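Local coordinates for protein 4-amino-4-deoxy-L-arabinose transferase or related glycosyltransferases of PMT family (Cupriavidus metallidurans, PDB 5EZM) that probably transfers 4-amino-4-deoxy-L-arabinose from a lipid carrier to lipid A, as a zinc-binding integral membrane glycosyltransferase of the GT-C fold, at residues W94-G99 with R111-L116. Residues are numbered along the deposited sequence; the frame is centred on the assembly and turned at random.
With MPG ([(Z)-octadec-9-enyl] (2R)-2,3-bis(oxidanyl)propanoate), chain H.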
loop_
_atom_site.group_PDB
_atom_site.type_symbol
_atom_site.label_atom_id
_atom_site.label_comp_id
_atom_site.label_asym_id
_atom_site.label_seq_id
_atom_site.Cartn_x
_atom_site.Cartn_y
_atom_site.Cartn_z
ATOM N N TRP A 94 8.126 10.453 -6.059
ATOM C CA TRP A 94 9.481 10.950 -5.835
ATOM C C TRP A 94 10.372 9.857 -5.258
ATOM O O TRP A 94 11.481 9.610 -5.756
ATOM C CB TRP A 94 9.448 12.159 -4.903
ATOM C CG TRP A 94 8.851 13.379 -5.511
ATOM C CD1 TRP A 94 8.571 13.587 -6.832
ATOM C CD2 TRP A 94 8.457 14.572 -4.823
ATOM N NE1 TRP A 94 8.028 14.840 -7.009
ATOM C CE2 TRP A 94 7.946 15.464 -5.791
ATOM C CE3 TRP A 94 8.487 14.974 -3.482
ATOM C CZ2 TRP A 94 7.468 16.731 -5.461
ATOM C CZ3 TRP A 94 8.010 16.237 -3.156
ATOM C CH2 TRP A 94 7.507 17.097 -4.142
ATOM N N VAL A 95 9.891 9.179 -4.213
ATOM C CA VAL A 95 10.684 8.125 -3.585
ATOM C C VAL A 95 10.950 7.003 -4.578
ATOM O O VAL A 95 12.092 6.552 -4.742
ATOM C CB VAL A 95 9.983 7.604 -2.318
ATOM C CG1 VAL A 95 10.790 6.472 -1.701
ATOM C CG2 VAL A 95 9.787 8.736 -1.318
ATOM N N THR A 96 9.901 6.547 -5.271
ATOM C CA THR A 96 10.078 5.465 -6.233
ATOM C C THR A 96 11.080 5.849 -7.313
ATOM O O THR A 96 11.863 5.008 -7.765
ATOM C CB THR A 96 8.737 5.080 -6.865
ATOM O OG1 THR A 96 7.786 4.762 -5.839
ATOM C CG2 THR A 96 8.911 3.868 -7.780
ATOM N N VAL A 97 11.087 7.119 -7.723
ATOM C CA VAL A 97 11.989 7.550 -8.786
ATOM C C VAL A 97 13.427 7.574 -8.291
ATOM O O VAL A 97 14.354 7.199 -9.022
ATOM C CB VAL A 97 11.560 8.919 -9.345
ATOM C CG1 VAL A 97 12.676 9.525 -10.173
ATOM C CG2 VAL A 97 10.316 8.772 -10.201
ATOM N N VAL A 98 13.645 8.020 -7.050
ATOM C CA VAL A 98 14.983 7.905 -6.478
ATOM C C VAL A 98 15.422 6.446 -6.465
ATOM O O VAL A 98 16.564 6.116 -6.819
ATOM C CB VAL A 98 15.029 8.531 -5.071
ATOM C CG1 VAL A 98 16.387 8.297 -4.434
ATOM C CG2 VAL A 98 14.731 10.016 -5.148
ATOM N N GLY A 99 14.510 5.545 -6.086
ATOM C CA GLY A 99 14.823 4.126 -6.142
ATOM C C GLY A 99 15.211 3.669 -7.535
ATOM O O GLY A 99 16.156 2.894 -7.704
ATOM N N ARG A 111 8.381 -1.358 -5.477
ATOM C CA ARG A 111 7.778 -1.570 -4.169
ATOM C C ARG A 111 8.651 -1.049 -3.039
ATOM O O ARG A 111 8.402 -1.375 -1.875
ATOM C CB ARG A 111 7.481 -3.056 -3.957
ATOM C CG ARG A 111 6.380 -3.591 -4.869
ATOM C CD ARG A 111 5.938 -4.985 -4.471
ATOM N NE ARG A 111 6.530 -6.012 -5.315
ATOM C CZ ARG A 111 5.866 -6.697 -6.241
ATOM N NH1 ARG A 111 4.576 -6.465 -6.445
ATOM N NH2 ARG A 111 6.492 -7.618 -6.961
ATOM N N LEU A 112 9.661 -0.237 -3.354
ATOM C CA LEU A 112 10.638 0.153 -2.344
ATOM C C LEU A 112 10.056 1.171 -1.368
ATOM O O LEU A 112 10.327 1.110 -0.160
ATOM C CB LEU A 112 11.888 0.703 -3.029
ATOM C CG LEU A 112 13.181 0.634 -2.224
ATOM C CD1 LEU A 112 13.516 -0.812 -1.894
ATOM C CD2 LEU A 112 14.315 1.289 -2.994
ATOM N N ALA A 113 9.251 2.112 -1.871
ATOM C CA ALA A 113 8.673 3.138 -1.010
ATOM C C ALA A 113 7.799 2.525 0.077
ATOM O O ALA A 113 7.850 2.948 1.238
ATOM C CB ALA A 113 7.870 4.131 -1.848
ATOM N N VAL A 114 6.996 1.518 -0.274
ATOM C CA VAL A 114 6.101 0.937 0.721
ATOM C C VAL A 114 6.871 0.066 1.707
ATOM O O VAL A 114 6.515 0.001 2.891
ATOM C CB VAL A 114 4.961 0.161 0.033
ATOM C CG1 VAL A 114 4.101 1.115 -0.769
ATOM C CG2 VAL A 114 5.507 -0.929 -0.862
ATOM N N ALA A 115 7.935 -0.605 1.258
ATOM C CA ALA A 115 8.725 -1.416 2.181
ATOM C C ALA A 115 9.438 -0.536 3.197
ATOM O O ALA A 115 9.396 -0.802 4.408
ATOM C CB ALA A 115 9.730 -2.271 1.410
ATOM N N LEU A 116 10.087 0.531 2.719
ATOM C CA LEU A 116 10.724 1.463 3.640
ATOM C C LEU A 116 9.698 2.136 4.543
ATOM O O LEU A 116 9.992 2.413 5.712
ATOM C CB LEU A 116 11.529 2.508 2.867
ATOM C CG LEU A 116 12.670 1.962 2.003
ATOM C CD1 LEU A 116 13.420 3.102 1.335
ATOM C CD2 LEU A 116 13.617 1.101 2.825
HETATM C C2 MPG H . 14.035 9.798 -0.962
HETATM C C3 MPG H . 14.158 9.128 0.403
HETATM C C4 MPG H . 14.573 7.662 0.337
HETATM C C5 MPG H . 14.638 7.092 -1.091
HETATM C C6 MPG H . 15.145 5.640 -1.129
HETATM C C7 MPG H . 14.947 4.981 -2.508
HETATM C C1 MPG H . 13.448 11.210 -0.875
HETATM O O HOH W 1 9.101 2.611 -4.736
#
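V95 on helix 91-103 meets A113, in the first turn of helix 112-133. From the V95 side chain, CB lies 4.1 Å from A113 CB; with CG1 anti to the backbone N (chi1 178°), that methyl touches the same A113 CB at 3.7 Å and, as well, C5 of the bound MPG chain at 3.9 Å. A113 CB also packs against T96 OG1. No direct hydrogen bond joins the two segments; instead a water bridges them, donating to T96 OG1 (2.8 Å) and accepting from A113 N (2.9 Å). The T96 hydroxyl is also hydrogen-bonded to H92 O within its own helix. On the lipid side, L112 CD2 lies 4.3 Å from G99 CA and 3.8 Å from MPG C7. The missing side chain of G99 leaves room for L112 CD2, and MPG C7 also lies against the G99 backbone. V98 and L116 complete the apolar groove around the octadecenyl chain, consistent with a lipid-lined flank of the fold. The short helical segments cross at 109°, their axes 9.3 Å apart. Beyond them, W94, T96 and V97 lean on helix 58-72, R111 forms a salt bridge with E59 of that same helix, and V114 packs against helix 160-178; helix 91-103 is thus held between helix 58-72 and the start of helix 112-133, a predicted transmembrane helix.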